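Local coordinates for sugar ABC transporter, sugar-binding protein (Streptococcus pneumoniae, PDB 2HEU) that probably binds raffinose-type sugars outside the cell for an ABC importer and is seen here without sugar, at residues 228-231 with 232-236; 311-314 with 315-319. One frame throughout, in Å; residues are numbered along the deposited sequence.

Overall arrangement
The two contacts sit on opposite sides of the chain's centre, their own centres 45 Å apart and their nearest atoms about 36 Å apart, so neither touches the other. Contact 1 comes first along the chain, in the loop between helix 212-222 and helix 239-247, near the surface and against helix 370-382. Contact 2 follows where helix 305-315 gives way to helix 318-328, packed on helix 31-44 and on strand 295-298 of the five-stranded mixed sheet. They share no helix, strand or sheet. Solute-binding proteins of this family are built as two lobes around a sugar cleft, and the separation is consistent with one contact in each lobe.

Contact 1: 228-231 with 232-236; sequences GSKQ and KNWEG
K230 lays its aliphatic chain over one face of the W234 indole at a type II beta turn running from Q231 to W234, in the loop that leads to helix 239-247. K230 CB lies 3.9 Å from W234 CG. CG sits beside the backbone N (chi1 -61°), which sends the chain along the ring, and K230 CD follows at 3.9 Å from W234 CE2. The bends at chi3 and chi4 then bring K230 CE down to 3.3 Å from W234 CE2, a CH-pi contact over the five-membered ring. K230 NZ has already moved beyond the ring: it stands 5.0 Å from the centroid of the W234 five-membered ring, an off-centre cation-pi contact, and its stronger tie is a hydrogen bond to L224 O, with a weak one to S229 OG. At the indole edge, in its plane, lies Q231 O, which takes a weak bond from W234 N and so closes the turn. The Q231 amide folds back across W234 CB, its plane 55° from the indole, while OE1 accepts from I169 N. V380 of helix 370-382 touches both K230 and W234. The opposite indole face carries E235 CG, 3.7 Å above the ring plane.

Contact 2: 311-314 with 315-319; sequences FVEY and MTRPE
M315 is the last residue of helix 305-315, its N giving a weak hydrogen bond to F311 O, while its side chain leads off toward W296 of strand 295-298 and M321 of helix 318-328. At T316 the helical pattern frays: the backbone N divides itself weakly between V312 O and E313 O. The T316 hydroxyl turns back on the helix as well, because chi1 of 72° sets OG1 between the backbone N and the carbonyl carbon, and from there it donates to E313 O at 2.7 Å. E313 O thus takes two donors from one residue. R317 stands at the N-cap position of helix 318-328, and its N bonds to Y314 O at 3.1 Å. From here the arginine runs extended to NE, back alongside the helix it has just left, and grips the E313 carboxylate side-on. R317 NE meets E313 OE2 at 3.0 Å in a nearly straight bond (171°), coming from above the carboxylate plane; R317 NH2 reaches the syn lone pair of E313 OE1, also at 3.0 Å. The two flat groups are twisted 42° apart. Over one guanidinium face lies the edge of the Y314 ring, Y314 CD2 being 3.7 Å from R317 NH1. Both charges have second partners: R104 pairs with E313 OE2 and also bonds T316 OG1, and E44 of helix 31-44 takes R317 NH1. This alternating chain of acid and base probably favours the ionised form of each group while tying the helix junction to its neighbours.

Contact 1: 228-231 with 232-236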
ATOM      1  N   GLY A 228      23.719  16.439  -4.882  1.00 10.23           N
ATOM      2  CA  GLY A 228      23.813  15.679  -6.094  1.00 11.20           C
ATOM      3  C   GLY A 228      22.990  14.381  -6.093  1.00  9.75           C
ATOM      4  O   GLY A 228      23.105  13.582  -6.996  1.00 10.85           O
ATOM      5  N   SER A 229      22.141  14.191  -5.085  1.00  9.21           N
ATOM      6  CA  SER A 229      21.393  12.955  -4.951  1.00  9.01           C
ATOM      7  C   SER A 229      20.207  12.801  -5.902  1.00  8.55           C
ATOM      8  O   SER A 229      19.741  11.662  -6.054  1.00  9.35           O
ATOM      9  CB  SER A 229      20.934  12.777  -3.556  1.00  9.76           C
ATOM     10  OG  SER A 229      20.063  13.799  -3.109  1.00  9.68           O
ATOM     11  N   LYS A 230      19.722  13.894  -6.504  1.00  8.59           N
ATOM     12  CA  LYS A 230      18.514  13.863  -7.307  1.00  8.93           C
ATOM     13  C   LYS A 230      18.768  14.317  -8.718  1.00  8.61           C
ATOM     14  O   LYS A 230      19.804  14.922  -9.030  1.00  9.39           O
ATOM     15  CB  LYS A 230      17.423  14.718  -6.664  1.00  8.92           C
ATOM     16  CG  LYS A 230      17.050  14.214  -5.258  1.00  8.96           C
ATOM     17  CD  LYS A 230      16.121  15.121  -4.522  1.00  9.57           C
ATOM     18  CE  LYS A 230      16.721  16.493  -4.140  1.00 10.91           C
ATOM     19  NZ  LYS A 230      18.009  16.312  -3.390  1.00 11.54           N
ATOM     20  N   GLN A 231      17.865  13.980  -9.603  1.00  8.81           N
ATOM     21  CA  GLN A 231      18.031  14.301 -11.012  1.00  8.79           C
ATOM     22  C   GLN A 231      17.821  15.782 -11.297  1.00  9.09           C
ATOM     23  O   GLN A 231      17.186  16.533 -10.567  1.00  9.62           O
ATOM     24  CB  GLN A 231      17.088  13.435 -11.879  1.00  9.00           C
ATOM     25  CG  GLN A 231      15.640  13.887 -11.996  1.00  9.67           C
ATOM     26  CD  GLN A 231      14.725  13.603 -10.807  1.00  8.68           C
ATOM     27  OE1 GLN A 231      15.159  13.254  -9.687  1.00  8.51           O
ATOM     28  NE2 GLN A 231      13.405  13.741 -11.026  1.00  9.15           N
ATOM     29  N   LYS A 232      18.368  16.211 -12.428  1.00 10.89           N
ATOM     30  CA  LYS A 232      18.170  17.544 -12.871  1.00 11.81           C
ATOM     31  C   LYS A 232      16.706  17.848 -13.065  1.00  9.70           C
ATOM     32  O   LYS A 232      15.948  17.058 -13.561  1.00  9.93           O
ATOM     33  CB  LYS A 232      18.889  17.721 -14.266  1.00 15.90           C
ATOM     34  CG  LYS A 232      18.677  18.889 -15.057  1.00 17.96           C
ATOM     35  CD  LYS A 232      19.593  18.944 -16.301  1.00 22.17           C
ATOM     36  CE  LYS A 232      19.140  18.237 -17.499  1.00 21.78           C
ATOM     37  NZ  LYS A 232      20.052  18.640 -18.637  1.00 30.42           N
ATOM     38  N   ASN A 233      16.305  19.040 -12.628  1.00  9.88           N
ATOM     39  CA  ASN A 233      14.919  19.488 -12.741  1.00  9.39           C
ATOM     40  C   ASN A 233      13.945  18.595 -12.000  1.00  8.37           C
ATOM     41  O   ASN A 233      12.758  18.533 -12.329  1.00  9.96           O
ATOM     42  CB  ASN A 233      14.505  19.752 -14.175  1.00 10.45           C
ATOM     43  CG  ASN A 233      15.374  20.796 -14.834  1.00 10.87           C
ATOM     44  OD1 ASN A 233      15.671  20.609 -16.066  1.00 14.21           O
ATOM     45  ND2 ASN A 233      15.717  21.813 -14.169  1.00 13.49           N
ATOM     46  N   TRP A 234      14.403  17.988 -10.882  1.00  8.62           N
ATOM     47  CA  TRP A 234      13.526  17.167 -10.090  1.00  8.73           C
ATOM     48  C   TRP A 234      12.407  17.990  -9.431  1.00  7.94           C
ATOM     49  O   TRP A 234      11.350  17.428  -9.135  1.00  8.42           O
ATOM     50  CB  TRP A 234      14.317  16.422  -8.999  1.00  8.64           C
ATOM     51  CG  TRP A 234      14.771  17.330  -7.879  1.00  8.40           C
ATOM     52  CD1 TRP A 234      15.919  18.079  -7.834  1.00  9.44           C
ATOM     53  CD2 TRP A 234      14.076  17.605  -6.684  1.00  8.27           C
ATOM     54  NE1 TRP A 234      15.937  18.808  -6.656  1.00 10.22           N
ATOM     55  CE2 TRP A 234      14.817  18.529  -5.944  1.00 10.29           C
ATOM     56  CE3 TRP A 234      12.883  17.122  -6.167  1.00  9.36           C
ATOM     57  CZ2 TRP A 234      14.408  19.009  -4.679  1.00 12.43           C
ATOM     58  CZ3 TRP A 234      12.442  17.581  -4.937  1.00 11.58           C
ATOM     59  CH2 TRP A 234      13.228  18.494  -4.242  1.00 12.32           C
ATOM     60  N   GLU A 235      12.616  19.274  -9.203  1.00  8.36           N
ATOM     61  CA  GLU A 235      11.685  20.055  -8.410  1.00  8.58           C
ATOM     62  C   GLU A 235      10.322  20.045  -9.013  1.00 10.37           C
ATOM     63  O   GLU A 235       9.328  20.055  -8.294  1.00 14.06           O
ATOM     64  CB  GLU A 235      12.207  21.488  -8.207  1.00  9.62           C
ATOM     65  CG  GLU A 235      13.517  21.645  -7.502  1.00 10.20           C
ATOM     66  CD  GLU A 235      14.791  21.577  -8.358  1.00 11.07           C
ATOM     67  OE1 GLU A 235      14.762  21.099  -9.494  1.00 11.41           O
ATOM     68  OE2 GLU A 235      15.855  22.065  -7.823  1.00 13.44           O
ATOM     69  N   GLY A 236      10.255  20.050 -10.347  1.00 11.69           N
ATOM     70  CA  GLY A 236       9.016  20.071 -11.115  1.00 13.57           C
ATOM     71  C   GLY A 236       8.646  18.709 -11.742  1.00 12.66           C
ATOM     72  O   GLY A 236       7.686  18.632 -12.520  1.00 13.57           O
TER

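Contact 2: 311-314 with 315-319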
ATOM      1  N   PHE A 311     -18.913 -16.465  -3.219  1.00 11.81           N
ATOM      2  CA  PHE A 311     -17.983 -15.747  -4.103  1.00 11.26           C
ATOM      3  C   PHE A 311     -16.680 -15.352  -3.397  1.00 10.84           C
ATOM      4  O   PHE A 311     -15.585 -15.498  -3.945  1.00 12.08           O
ATOM      5  CB  PHE A 311     -18.728 -14.517  -4.721  1.00 12.19           C
ATOM      6  CG  PHE A 311     -17.958 -13.764  -5.759  1.00 12.00           C
ATOM      7  CD1 PHE A 311     -17.668 -14.363  -6.942  1.00 14.76           C
ATOM      8  CD2 PHE A 311     -17.518 -12.497  -5.534  1.00 12.40           C
ATOM      9  CE1 PHE A 311     -17.037 -13.683  -7.950  1.00 16.67           C
ATOM     10  CE2 PHE A 311     -16.818 -11.855  -6.540  1.00 13.25           C
ATOM     11  CZ  PHE A 311     -16.581 -12.427  -7.749  1.00 16.24           C
ATOM     12  N   VAL A 312     -16.838 -14.847  -2.168  1.00 10.92           N
ATOM     13  CA  VAL A 312     -15.660 -14.498  -1.365  1.00 11.54           C
ATOM     14  C   VAL A 312     -14.804 -15.770  -1.102  1.00 11.62           C
ATOM     15  O   VAL A 312     -13.576 -15.760  -1.277  1.00 12.52           O
ATOM     16  CB  VAL A 312     -16.055 -13.831  -0.098  1.00 11.78           C
ATOM     17  CG1 VAL A 312     -14.836 -13.540   0.809  1.00 12.88           C
ATOM     18  CG2 VAL A 312     -16.797 -12.489  -0.389  1.00 11.84           C
ATOM     19  N   GLU A 313     -15.471 -16.871  -0.706  1.00 12.13           N
ATOM     20  CA  GLU A 313     -14.738 -18.103  -0.430  1.00 12.44           C
ATOM     21  C   GLU A 313     -13.966 -18.553  -1.657  1.00 12.76           C
ATOM     22  O   GLU A 313     -12.831 -19.012  -1.538  1.00 12.93           O
ATOM     23  CB  GLU A 313     -15.713 -19.176   0.055  1.00 14.01           C
ATOM     24  CG  GLU A 313     -14.986 -20.449   0.446  1.00 14.88           C
ATOM     25  CD  GLU A 313     -14.826 -21.459  -0.630  1.00 16.27           C
ATOM     26  OE1 GLU A 313     -15.820 -21.712  -1.361  1.00 18.81           O
ATOM     27  OE2 GLU A 313     -13.767 -22.117  -0.662  1.00 15.91           O
ATOM     28  N   TYR A 314     -14.564 -18.492  -2.824  1.00 12.34           N
ATOM     29  CA  TYR A 314     -13.944 -18.945  -4.010  1.00 12.04           C
ATOM     30  C   TYR A 314     -12.589 -18.238  -4.221  1.00 12.15           C
ATOM     31  O   TYR A 314     -11.585 -18.898  -4.557  1.00 12.75           O
ATOM     32  CB  TYR A 314     -14.875 -18.669  -5.258  1.00 13.44           C
ATOM     33  CG  TYR A 314     -14.412 -19.258  -6.514  1.00 12.37           C
ATOM     34  CD1 TYR A 314     -13.982 -18.512  -7.579  1.00 12.54           C
ATOM     35  CD2 TYR A 314     -14.448 -20.631  -6.706  1.00 13.50           C
ATOM     36  CE1 TYR A 314     -13.612 -19.048  -8.744  1.00 12.66           C
ATOM     37  CE2 TYR A 314     -14.076 -21.221  -7.912  1.00 13.10           C
ATOM     38  CZ  TYR A 314     -13.641 -20.424  -8.911  1.00 12.86           C
ATOM     39  OH  TYR A 314     -13.186 -20.948 -10.102  1.00 15.80           O
ATOM     40  N   MET A 315     -12.562 -16.918  -4.003  1.00 11.75           N
ATOM     41  CA  MET A 315     -11.330 -16.176  -4.216  1.00 12.68           C
ATOM     42  C   MET A 315     -10.249 -16.514  -3.213  1.00 12.36           C
ATOM     43  O   MET A 315      -9.053 -16.245  -3.479  1.00 15.10           O
ATOM     44  CB  MET A 315     -11.665 -14.680  -4.227  1.00 12.43           C
ATOM     45  CG  MET A 315     -10.538 -13.777  -4.761  1.00 15.19           C
ATOM     46  SD  MET A 315     -10.519 -13.875  -6.526  1.00 19.49           S
ATOM     47  CE  MET A 315      -9.413 -14.085  -6.320  1.00 11.43           C
ATOM     48  N   THR A 316     -10.608 -17.036  -2.032  1.00 12.07           N
ATOM     49  CA  THR A 316      -9.615 -17.473  -1.050  1.00 13.29           C
ATOM     50  C   THR A 316      -8.924 -18.816  -1.395  1.00 13.06           C
ATOM     51  O   THR A 316      -7.995 -19.194  -0.712  1.00 14.31           O
ATOM     52  CB  THR A 316     -10.168 -17.535   0.351  1.00 14.60           C
ATOM     53  OG1 THR A 316     -11.092 -18.678   0.472  1.00 14.21           O
ATOM     54  CG2 THR A 316     -10.834 -16.291   0.904  1.00 13.18           C
ATOM     55  N   ARG A 317      -9.454 -19.529  -2.382  1.00 13.36           N
ATOM     56  CA  ARG A 317      -8.851 -20.799  -2.742  1.00 14.15           C
ATOM     57  C   ARG A 317      -7.508 -20.548  -3.445  1.00 14.00           C
ATOM     58  O   ARG A 317      -7.428 -19.664  -4.296  1.00 14.43           O
ATOM     59  CB  ARG A 317      -9.762 -21.550  -3.711  1.00 14.00           C
ATOM     60  CG  ARG A 317     -11.073 -21.932  -3.095  1.00 14.21           C
ATOM     61  CD  ARG A 317     -11.968 -22.596  -4.083  1.00 16.12           C
ATOM     62  NE  ARG A 317     -13.255 -22.866  -3.522  1.00 16.72           N
ATOM     63  CZ  ARG A 317     -14.223 -23.546  -4.129  1.00 16.54           C
ATOM     64  NH1 ARG A 317     -13.983 -24.001  -5.364  1.00 16.69           N
ATOM     65  NH2 ARG A 317     -15.383 -23.656  -3.576  1.00 15.74           N
ATOM     66  N   PRO A 318      -6.448 -21.298  -3.138  1.00 15.70           N
ATOM     67  CA  PRO A 318      -5.150 -20.987  -3.737  1.00 16.18           C
ATOM     68  C   PRO A 318      -5.126 -21.025  -5.187  1.00 15.33           C
ATOM     69  O   PRO A 318      -4.525 -20.155  -5.808  1.00 16.24           O
ATOM     70  CB  PRO A 318      -4.239 -22.085  -3.137  1.00 19.90           C
ATOM     71  CG  PRO A 318      -5.003 -22.900  -2.301  1.00 19.64           C
ATOM     72  CD  PRO A 318      -6.391 -22.394  -2.159  1.00 17.40           C
ATOM     73  N   GLU A 319      -5.835 -21.996  -5.822  1.00 16.03           N
ATOM     74  CA  GLU A 319      -5.768 -22.074  -7.249  1.00 16.47           C
ATOM     75  C   GLU A 319      -6.588 -20.997  -8.002  1.00 15.97           C
ATOM     76  O   GLU A 319      -6.422 -20.779  -9.197  1.00 19.20           O
ATOM     77  CB  GLU A 319      -6.302 -23.511  -7.648  1.00 19.65           C
ATOM     78  CG  GLU A 319      -7.792 -23.825  -7.325  1.00 20.33           C
ATOM     79  CD  GLU A 319      -8.109 -24.224  -5.887  1.00 18.73           C
ATOM     80  OE1 GLU A 319      -7.206 -24.248  -5.030  1.00 22.04           O
ATOM     81  OE2 GLU A 319      -9.240 -24.742  -5.653  1.00 24.22           O
TER